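Local coordinates for DNA gyrase, B subunit, truncated (Myxococcus xanthus, PDB 3CWV), which probably uses ATP to drive the breakage, passage and rejoining of double-stranded DNA, as the B subunit of a type II topoisomerase, at residues 9-14 with 101-106; 54-59 with 176-181; 211-216 with 225-230; 278-283 with 342-347. All coordinates share one frame; numbering follows the deposited sequence.

Interaction 1: 9-14 with 101-106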
# COMPACT_ATOMS: atom_id res chain seq x y z
N GLY A 9 5.22 2.70 -27.84
CA GLY A 9 4.58 2.84 -29.17
C GLY A 9 3.30 3.56 -28.83
O GLY A 9 2.33 2.94 -28.40
N GLY A 10 3.31 4.87 -29.02
CA GLY A 10 2.45 5.68 -28.21
C GLY A 10 3.08 5.54 -26.83
O GLY A 10 4.20 6.02 -26.60
N ILE A 11 2.39 4.83 -25.94
CA ILE A 11 2.62 4.96 -24.50
C ILE A 11 3.96 4.40 -24.04
O ILE A 11 4.69 5.10 -23.35
CB ILE A 11 1.43 4.38 -23.68
CG1 ILE A 11 0.19 5.28 -23.88
CG2 ILE A 11 1.74 4.34 -22.20
CD1 ILE A 11 -0.97 4.87 -23.05
N VAL A 12 4.32 3.19 -24.47
CA VAL A 12 5.58 2.59 -24.04
C VAL A 12 6.77 3.46 -24.46
O VAL A 12 7.72 3.66 -23.70
CB VAL A 12 5.75 1.18 -24.61
CG1 VAL A 12 7.18 0.67 -24.41
CG2 VAL A 12 4.70 0.23 -23.97
N GLU A 13 6.72 3.95 -25.70
CA GLU A 13 7.83 4.73 -26.24
C GLU A 13 7.93 6.11 -25.60
O GLU A 13 9.03 6.59 -25.37
CB GLU A 13 7.78 4.80 -27.78
CG GLU A 13 8.28 3.52 -28.45
CD GLU A 13 9.68 3.11 -27.99
OE1 GLU A 13 10.57 3.98 -27.85
OE2 GLU A 13 9.91 1.89 -27.79
N ASN A 14 6.79 6.70 -25.25
CA ASN A 14 6.73 7.93 -24.46
C ASN A 14 7.36 7.77 -23.10
O ASN A 14 8.10 8.64 -22.63
CB ASN A 14 5.29 8.38 -24.24
CG ASN A 14 4.68 9.01 -25.49
OD1 ASN A 14 5.32 9.11 -26.53
ND2 ASN A 14 3.42 9.42 -25.37
N MET A 101 0.30 2.07 -12.53
CA MET A 101 1.55 2.38 -13.18
C MET A 101 2.21 1.09 -13.68
O MET A 101 3.41 1.06 -13.97
CB MET A 101 2.50 3.11 -12.20
CG MET A 101 1.92 4.44 -11.61
SD MET A 101 1.83 5.68 -12.90
CE MET A 101 3.55 6.19 -13.01
N LEU A 102 1.45 -0.00 -13.78
CA LEU A 102 2.01 -1.21 -14.40
C LEU A 102 2.77 -1.01 -15.72
O LEU A 102 3.84 -1.60 -15.92
CB LEU A 102 0.91 -2.31 -14.58
CG LEU A 102 1.30 -3.58 -15.32
CD1 LEU A 102 2.41 -4.35 -14.58
CD2 LEU A 102 0.02 -4.46 -15.56
N VAL A 103 2.20 -0.24 -16.65
CA VAL A 103 2.82 -0.10 -17.96
C VAL A 103 4.20 0.58 -17.84
O VAL A 103 5.04 0.37 -18.68
CB VAL A 103 1.95 0.69 -18.95
CG1 VAL A 103 1.84 2.18 -18.59
CG2 VAL A 103 2.54 0.56 -20.41
N VAL A 104 4.40 1.38 -16.79
CA VAL A 104 5.74 1.99 -16.59
C VAL A 104 6.78 0.93 -16.25
O VAL A 104 7.86 0.93 -16.81
CB VAL A 104 5.69 3.08 -15.53
CG1 VAL A 104 7.11 3.74 -15.33
CG2 VAL A 104 4.69 4.13 -15.95
N SER A 105 6.45 0.02 -15.34
CA SER A 105 7.38 -1.04 -14.97
C SER A 105 7.70 -1.89 -16.18
O SER A 105 8.86 -2.25 -16.39
CB SER A 105 6.84 -1.90 -13.83
OG SER A 105 6.63 -1.09 -12.69
N LEU A 106 6.69 -2.23 -16.96
CA LEU A 106 6.90 -3.02 -18.17
C LEU A 106 7.66 -2.22 -19.23
O LEU A 106 8.62 -2.74 -19.81
CB LEU A 106 5.55 -3.44 -18.78
CG LEU A 106 4.66 -4.33 -17.90
CD1 LEU A 106 3.31 -4.62 -18.64
CD2 LEU A 106 5.37 -5.59 -17.52
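Ile11 and Val12, in the first turn of helix 11-17, close on a single side chain of helix 102-107, that of Val103. The contact is apolar. Each methyl of Val103 serves a different neighbour: CG1 meets CG2 of Ile11 at 4.2 Å, while CG2 meets CG2 of Val12, also at 4.2 Å. A chi1 of 69° explains this division, because it places CG1 of Val103 between the backbone N and the carbonyl carbon and spreads the two methyls across the turn opposite. The valines meet at a slant, end methyl to end methyl. Their CA atoms, 7.2 Å apart, are the nearest CA pair across the segments, and the two segments together bury 109 Å². Outside them, Phe87 lies against both Ile11 and Val103 and so covers the same apolar patch.

Polar bonding is confined to each helix and its surroundings. Gly10 is the N-cap of the first helix, with a phi of 68°, and its O accepts the N-H of Asn14 at 3.0 Å; the N of Leu106 likewise donates to Leu102 O at 3.1 Å. Further out, Glu13 OE2 is hydrogen-bonded to His131 NE2, and Ser105 OG to the backbone O of Leu34 in helix 28-47.

With no hydrogen bond or salt bridge across the interface, the direct contact of the two helices rests on three branched side chains. Methyl groups at van der Waals range limit how near the helices may come, but impose little directional preference of their own.

Interaction 2: 54-59 with 176-181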
# COMPACT_ATOMS: atom_id res chain seq x y z
N VAL A 54 -0.23 -12.50 -2.47
CA VAL A 54 0.75 -11.75 -3.26
C VAL A 54 2.13 -12.28 -2.89
O VAL A 54 2.46 -12.36 -1.70
CB VAL A 54 0.72 -10.22 -2.91
CG1 VAL A 54 1.81 -9.45 -3.70
CG2 VAL A 54 -0.64 -9.63 -3.16
N VAL A 55 2.92 -12.66 -3.89
CA VAL A 55 4.30 -13.11 -3.68
C VAL A 55 5.28 -12.25 -4.49
O VAL A 55 5.17 -12.15 -5.71
CB VAL A 55 4.49 -14.55 -4.14
CG1 VAL A 55 5.92 -15.06 -3.77
CG2 VAL A 55 3.42 -15.44 -3.49
N LEU A 56 6.24 -11.64 -3.80
CA LEU A 56 7.28 -10.86 -4.43
C LEU A 56 8.59 -11.64 -4.35
O LEU A 56 9.00 -12.14 -3.28
CB LEU A 56 7.42 -9.49 -3.76
CG LEU A 56 8.55 -8.61 -4.31
CD1 LEU A 56 8.17 -8.20 -5.76
CD2 LEU A 56 8.81 -7.37 -3.47
N GLU A 57 9.27 -11.75 -5.47
CA GLU A 57 10.47 -12.58 -5.54
C GLU A 57 11.59 -11.77 -6.18
O GLU A 57 11.42 -11.17 -7.25
CB GLU A 57 10.14 -13.81 -6.37
CG GLU A 57 11.12 -14.92 -6.37
CD GLU A 57 10.53 -16.13 -7.07
OE1 GLU A 57 10.85 -16.35 -8.26
OE2 GLU A 57 9.72 -16.84 -6.44
N VAL A 58 12.73 -11.73 -5.50
CA VAL A 58 13.93 -11.08 -6.05
C VAL A 58 14.96 -12.18 -6.35
O VAL A 58 15.20 -13.06 -5.53
CB VAL A 58 14.52 -10.03 -5.07
CG1 VAL A 58 15.62 -9.22 -5.74
CG2 VAL A 58 13.44 -9.11 -4.60
N GLY A 59 15.50 -12.16 -7.55
CA GLY A 59 16.48 -13.16 -7.93
C GLY A 59 17.86 -12.54 -7.88
O GLY A 59 18.00 -11.32 -7.78
N ARG A 176 10.25 -4.63 3.86
CA ARG A 176 9.47 -3.67 4.64
C ARG A 176 8.20 -3.22 3.92
O ARG A 176 7.17 -3.06 4.55
CB ARG A 176 10.30 -2.45 5.05
CG ARG A 176 11.19 -2.69 6.26
CD ARG A 176 11.78 -1.40 6.78
NE ARG A 176 12.70 -0.80 5.82
CZ ARG A 176 13.99 -1.14 5.70
NH1 ARG A 176 14.50 -2.07 6.49
NH2 ARG A 176 14.75 -0.55 4.79
N ARG A 177 8.26 -3.00 2.61
CA ARG A 177 7.07 -2.57 1.88
C ARG A 177 6.04 -3.70 1.84
O ARG A 177 4.82 -3.46 1.87
CB ARG A 177 7.43 -2.10 0.46
CG ARG A 177 6.25 -1.72 -0.44
CD ARG A 177 5.55 -0.42 -0.04
NE ARG A 177 6.47 0.73 -0.05
CZ ARG A 177 6.36 1.80 -0.84
NH1 ARG A 177 5.36 1.94 -1.72
NH2 ARG A 177 7.27 2.76 -0.72
N CYS A 178 6.52 -4.93 1.78
CA CYS A 178 5.62 -6.07 1.78
C CYS A 178 4.89 -6.18 3.14
O CYS A 178 3.68 -6.43 3.20
CB CYS A 178 6.39 -7.35 1.50
SG CYS A 178 6.91 -7.58 -0.22
N ASN A 179 5.64 -5.98 4.22
CA ASN A 179 5.08 -5.99 5.57
C ASN A 179 3.98 -4.92 5.71
O ASN A 179 2.91 -5.21 6.26
CB ASN A 179 6.23 -5.79 6.58
CG ASN A 179 5.84 -6.06 8.03
OD1 ASN A 179 4.66 -6.29 8.38
ND2 ASN A 179 6.84 -6.00 8.90
N GLU A 180 4.24 -3.71 5.20
CA GLU A 180 3.26 -2.63 5.22
C GLU A 180 2.01 -3.00 4.45
O GLU A 180 0.91 -2.71 4.88
CB GLU A 180 3.79 -1.40 4.52
CG GLU A 180 4.91 -0.73 5.21
CD GLU A 180 5.35 0.50 4.43
OE1 GLU A 180 4.74 0.81 3.37
OE2 GLU A 180 6.31 1.15 4.88
N LEU A 181 2.19 -3.58 3.26
CA LEU A 181 1.07 -4.00 2.43
C LEU A 181 0.15 -5.02 3.16
O LEU A 181 -1.09 -4.89 3.11
CB LEU A 181 1.59 -4.57 1.11
CG LEU A 181 0.60 -5.30 0.20
CD1 LEU A 181 -0.48 -4.34 -0.31
CD2 LEU A 181 1.30 -5.98 -0.97
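The backbone N of Leu181, whose side chain reaches Val54 across the contact, donates to Arg177 O at 3.0 Å, a regular bond of helix 171-184. One turn of that helix thus holds Cys178 and Leu181 side by side, both directed at strand 53-58, where Val54 and Leu56 project from the same face. The four residues form two pairs. The thiol of Cys178 lies beside Leu56, with SG 3.8 Å from CD2 and 4.1 Å from CB, so that the sulphur touches the leucine at both its root and one of its branch ends. The chi1 of Cys178, -75°, sets SG anti to the carbonyl carbon and carries it out toward the strand. The second pair is looser: CD2 of Leu181 approaches CG1 of Val54 at 4.4 Å. All four side chains are buried, and no hydrogen bond crosses between strand and helix. On the helix's far flank, Arg177 NE and Glu180 OE1 form a long ion pair at 3.8 Å, with the oxygen well out of the guanidinium plane; Arg177 also makes a cation-pi contact with Tyr36.

Strand 53-58 lies inside the eight-stranded mixed sheet, bonded to strand 64-70 on one side and to the parallel strand 189-194 on the other. Val190 of the latter touches both Cys178 and Leu181, while helix 28-47 adds Val35 on Leu56, Ala42 on Val54 and Tyr43 on Leu181, a helix-on-sheet layering consistent with the GHKL-type ATPase domain of GyrB proteins.

Interaction 3: 211-216 with 225-230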
# COMPACT_ATOMS: atom_id res chain seq x y z
N GLN A 211 -2.42 -4.53 14.48
CA GLN A 211 -1.44 -5.57 14.68
C GLN A 211 -0.04 -5.00 14.39
O GLN A 211 0.91 -5.30 15.11
CB GLN A 211 -1.78 -6.79 13.83
CG GLN A 211 -0.82 -7.97 13.96
CD GLN A 211 -1.43 -9.25 13.46
OE1 GLN A 211 -2.50 -9.24 12.87
NE2 GLN A 211 -0.76 -10.37 13.70
N TRP A 212 0.05 -4.12 13.39
CA TRP A 212 1.29 -3.49 12.97
C TRP A 212 1.82 -2.53 14.03
O TRP A 212 3.03 -2.43 14.24
CB TRP A 212 1.08 -2.72 11.65
CG TRP A 212 2.33 -2.15 11.00
CD1 TRP A 212 3.62 -2.57 11.18
CD2 TRP A 212 2.39 -1.11 10.01
NE1 TRP A 212 4.48 -1.82 10.40
CE2 TRP A 212 3.75 -0.92 9.67
CE3 TRP A 212 1.43 -0.30 9.38
CZ2 TRP A 212 4.18 0.03 8.74
CZ3 TRP A 212 1.85 0.64 8.45
CH2 TRP A 212 3.22 0.80 8.14
N ALA A 213 0.91 -1.79 14.67
CA ALA A 213 1.30 -0.85 15.72
C ALA A 213 1.94 -1.59 16.90
O ALA A 213 2.94 -1.14 17.47
CB ALA A 213 0.10 -0.01 16.18
N HIS A 214 1.36 -2.74 17.25
CA HIS A 214 1.92 -3.59 18.30
C HIS A 214 3.35 -3.97 17.94
O HIS A 214 4.26 -3.84 18.76
CB HIS A 214 1.12 -4.89 18.48
CG HIS A 214 1.90 -5.96 19.18
ND1 HIS A 214 2.06 -5.99 20.55
CD2 HIS A 214 2.63 -7.00 18.69
CE1 HIS A 214 2.82 -7.02 20.88
NE2 HIS A 214 3.19 -7.64 19.77
N VAL A 215 3.53 -4.45 16.71
CA VAL A 215 4.85 -4.79 16.19
C VAL A 215 5.83 -3.64 16.36
O VAL A 215 6.93 -3.84 16.90
CB VAL A 215 4.80 -5.22 14.70
CG1 VAL A 215 6.20 -5.30 14.10
CG2 VAL A 215 4.10 -6.55 14.56
N LEU A 216 5.43 -2.45 15.90
CA LEU A 216 6.31 -1.27 15.92
C LEU A 216 6.69 -0.83 17.32
O LEU A 216 7.67 -0.11 17.49
CB LEU A 216 5.65 -0.10 15.19
CG LEU A 216 5.47 -0.22 13.67
CD1 LEU A 216 4.32 0.66 13.22
CD2 LEU A 216 6.78 0.14 12.97
N PRO A 225 -2.16 -2.96 26.89
CA PRO A 225 -1.81 -4.20 26.20
C PRO A 225 -2.38 -4.37 24.79
O PRO A 225 -1.98 -5.30 24.09
CB PRO A 225 -2.39 -5.28 27.11
CG PRO A 225 -3.58 -4.62 27.72
CD PRO A 225 -3.21 -3.18 27.90
N GLU A 226 -3.32 -3.50 24.41
CA GLU A 226 -3.92 -3.60 23.08
C GLU A 226 -4.08 -2.19 22.50
O GLU A 226 -4.48 -1.26 23.22
CB GLU A 226 -5.27 -4.32 23.17
CG GLU A 226 -5.57 -5.25 22.00
CD GLU A 226 -4.57 -6.39 21.85
OE1 GLU A 226 -4.22 -7.04 22.87
OE2 GLU A 226 -4.14 -6.66 20.71
N PRO A 227 -3.71 -2.02 21.21
CA PRO A 227 -3.85 -0.68 20.64
C PRO A 227 -5.31 -0.25 20.60
O PRO A 227 -6.22 -1.10 20.56
CB PRO A 227 -3.28 -0.84 19.22
CG PRO A 227 -2.35 -2.03 19.32
CD PRO A 227 -3.13 -2.96 20.24
N VAL A 228 -5.53 1.05 20.64
CA VAL A 228 -6.86 1.59 20.36
C VAL A 228 -7.07 1.53 18.85
O VAL A 228 -6.21 1.97 18.10
CB VAL A 228 -7.00 3.05 20.82
CG1 VAL A 228 -8.40 3.58 20.48
CG2 VAL A 228 -6.74 3.17 22.31
N VAL A 229 -8.20 0.98 18.40
CA VAL A 229 -8.41 0.75 16.97
C VAL A 229 -9.77 1.23 16.50
O VAL A 229 -10.75 1.18 17.25
CB VAL A 229 -8.25 -0.75 16.59
CG1 VAL A 229 -6.94 -1.29 17.10
CG2 VAL A 229 -9.39 -1.59 17.15
N PHE A 230 -9.83 1.70 15.26
CA PHE A 230 -11.09 2.03 14.59
C PHE A 230 -11.03 1.54 13.16
O PHE A 230 -9.95 1.46 12.56
CB PHE A 230 -11.33 3.54 14.60
CG PHE A 230 -11.38 4.13 15.98
CD1 PHE A 230 -12.50 3.93 16.79
CD2 PHE A 230 -10.33 4.90 16.46
CE1 PHE A 230 -12.56 4.47 18.05
CE2 PHE A 230 -10.39 5.44 17.73
CZ PHE A 230 -11.50 5.22 18.53
O HOH W 1 -0.38 -5.31 21.81
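His214, whose backbone touches Pro227, has its imidazole ND1 hydrogen-bonded to a water at 2.8 Å. That water donates a second bond, also 2.8 Å long, to Pro225 O, and so makes a polar bridge between helix 208-217 and the approach to strand 228-234. CG of His214 stands anti to the backbone N (chi1 161°), which sends the ring out along the gap toward the water. The other flat group, the indole of Trp212, turns to a different side of the helix; over one of its faces lies CD1 of Leu216, 3.7 Å above the plane and displaced toward the rim.

Direct contact is made by the pyrrolidine ring of Pro227, whose CG is its foremost atom. It sits 4.3 Å from the backbone N of His214 and 4.5 Å from CB of Ala213, resting against helical backbone and the small alanine side chain at loose van der Waals range. The nearest CA atoms, of His214 and Pro227, are 6.9 Å apart.

Ala213 also reaches Ala242 and Ile303, on two inner strands of the five-stranded sheet, whereas Val228 and Phe230 turn their side chains to helix 328-345. A mixed sheet with helices against it in this way is consistent with the ribosomal S5-like fold of the GyrB transducer domain, with helix 208-217 lying on one side of the sheet over strands 237-245 and 300-307, and Pro227 leading into the edge strand 228-234.

Interaction 4: 278-283 with 342-347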
# COMPACT_ATOMS: atom_id res chain seq x y z
N GLY A 278 -10.24 16.56 21.37
CA GLY A 278 -11.57 16.96 21.78
C GLY A 278 -12.21 16.07 22.83
O GLY A 278 -12.99 16.54 23.67
N ALA A 279 -11.92 14.77 22.76
CA ALA A 279 -12.39 13.81 23.73
C ALA A 279 -11.71 14.10 25.06
O ALA A 279 -12.36 14.11 26.10
CB ALA A 279 -12.11 12.38 23.27
N LEU A 280 -10.41 14.36 25.01
CA LEU A 280 -9.64 14.69 26.21
C LEU A 280 -10.12 16.00 26.85
O LEU A 280 -10.37 16.04 28.05
CB LEU A 280 -8.15 14.76 25.92
CG LEU A 280 -7.53 13.42 25.48
CD1 LEU A 280 -6.10 13.63 25.10
CD2 LEU A 280 -7.65 12.37 26.57
N ALA A 281 -10.25 17.04 26.04
CA ALA A 281 -10.80 18.33 26.48
C ALA A 281 -12.09 18.15 27.27
O ALA A 281 -12.23 18.66 28.39
CB ALA A 281 -11.02 19.26 25.30
N LYS A 282 -13.04 17.40 26.72
CA LYS A 282 -14.32 17.21 27.38
C LYS A 282 -14.20 16.44 28.70
O LYS A 282 -14.79 16.84 29.71
CB LYS A 282 -15.30 16.53 26.43
CG LYS A 282 -15.55 17.32 25.14
CD LYS A 282 -16.94 17.08 24.60
CE LYS A 282 -17.28 18.08 23.48
NZ LYS A 282 -18.72 18.01 23.11
N LEU A 283 -13.43 15.35 28.68
CA LEU A 283 -13.28 14.50 29.86
C LEU A 283 -12.69 15.26 31.04
O LEU A 283 -13.15 15.10 32.18
CB LEU A 283 -12.41 13.27 29.53
CG LEU A 283 -13.07 12.14 28.73
CD1 LEU A 283 -12.06 11.02 28.41
CD2 LEU A 283 -14.28 11.57 29.45
N GLU A 342 -16.24 7.58 25.20
CA GLU A 342 -16.67 6.37 25.89
C GLU A 342 -15.50 5.41 26.14
O GLU A 342 -15.31 4.93 27.26
CB GLU A 342 -17.75 5.68 25.08
CG GLU A 342 -18.16 4.31 25.63
CD GLU A 342 -19.09 4.38 26.87
OE1 GLU A 342 -19.73 3.35 27.17
OE2 GLU A 342 -19.17 5.45 27.53
N LEU A 343 -14.72 5.16 25.10
CA LEU A 343 -13.58 4.26 25.17
C LEU A 343 -12.60 4.65 26.26
O LEU A 343 -12.06 3.77 26.96
CB LEU A 343 -12.85 4.28 23.83
CG LEU A 343 -11.47 3.70 23.62
CD1 LEU A 343 -11.39 3.38 22.15
CD2 LEU A 343 -10.37 4.66 24.01
N LEU A 344 -12.34 5.95 26.38
CA LEU A 344 -11.27 6.41 27.24
C LEU A 344 -11.68 6.42 28.72
O LEU A 344 -10.82 6.53 29.59
CB LEU A 344 -10.77 7.80 26.82
CG LEU A 344 -9.88 7.96 25.55
CD1 LEU A 344 -9.72 9.42 25.14
CD2 LEU A 344 -8.51 7.32 25.73
N ARG A 345 -12.97 6.28 28.99
CA ARG A 345 -13.47 6.33 30.37
C ARG A 345 -12.70 5.35 31.24
O ARG A 345 -12.02 5.75 32.20
CB ARG A 345 -14.97 6.03 30.43
CG ARG A 345 -15.85 7.21 30.03
CD ARG A 345 -17.34 6.85 30.04
NE ARG A 345 -18.17 7.96 29.56
CZ ARG A 345 -18.33 9.12 30.20
NH1 ARG A 345 -17.69 9.34 31.36
NH2 ARG A 345 -19.11 10.06 29.69
N GLU A 346 -12.77 4.08 30.85
CA GLU A 346 -12.15 2.99 31.61
C GLU A 346 -10.87 2.44 30.97
O GLU A 346 -10.48 1.29 31.25
CB GLU A 346 -13.17 1.86 31.82
CG GLU A 346 -14.32 2.23 32.73
CD GLU A 346 -13.88 2.59 34.14
OE1 GLU A 346 -13.27 1.72 34.82
OE2 GLU A 346 -14.14 3.73 34.58
N HIS A 347 -10.23 3.25 30.13
CA HIS A 347 -8.99 2.86 29.45
C HIS A 347 -7.80 3.17 30.34
O HIS A 347 -7.74 4.25 30.93
CB HIS A 347 -8.83 3.61 28.12
CG HIS A 347 -7.79 3.02 27.22
ND1 HIS A 347 -6.45 3.36 27.31
CD2 HIS A 347 -7.89 2.13 26.21
CE1 HIS A 347 -5.78 2.70 26.39
NE2 HIS A 347 -6.62 1.93 25.72
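Helices 267-284 and 328-345 meet here, with CA atoms 8.3 Å apart at Ala279 and Leu344 and 8.2 Å apart at Leu283 and Arg345. Leu344 is the central side chain, pointing into a groove of three residues spaced over a turn of the facing helix. Its CD1 lies 3.9 Å from CD2 of Leu280 and 4.2 Å from CB of Ala279. Nearer the backbone, its CB is met by CD1 of Leu283 at 3.8 Å. Both leucines of the first helix cross Leu344 at about a right angle, one meeting its branch end and the other its root. Leu283, with CG anti to the carbonyl carbon (chi1 -76°), reaches across at the less buried margin. Beyond it extends Arg345, whose side chain comes to 4.5 Å from the facing segment at its nearest, while its NE forms a salt bridge with Glu342 OE2 at 3.4 Å; the charged pair therefore borders the leucine cluster.

After His347 the chain turns into helix 350-354. ND1 of His347 caps the backbone N of Val349, and Thr350 OG1 is hydrogen-bonded to both Leu344 O and His347 O. Farther back along helix 328-345, Phe340 and Ile341 press on Ala279, so the leucine cluster continues a longer helix-helix seam. Leu343 rests on Val228 and Phe230 of strand 228-234, and helix 328-345 is thus held between that strand and helix 267-284.

The four contacts follow the elongated chain from one end toward the other: interactions 1 and 4 lie on opposite sides of its centre, with their centres about 52 Å apart. Interactions 1 and 2 share the N-terminal sheet region and alternate along the sequence, yet their nearest atoms stay about 10 Å apart. Interaction 2 touches interaction 3 where Glu180 CG packs at 3.7 Å on Trp212 CZ2, linking that region to the next. Interactions 3 and 4 join more broadly, through Val228 CG1 and Leu343 CD1 at 3.4 Å, Val228 CG2 and His347 NE2 at 3.6 Å, and Phe230 CZ and Leu343 CD1 at 4.1 Å. Side-chain packing, rather than hydrogen bonding, joins the neighbouring interactions.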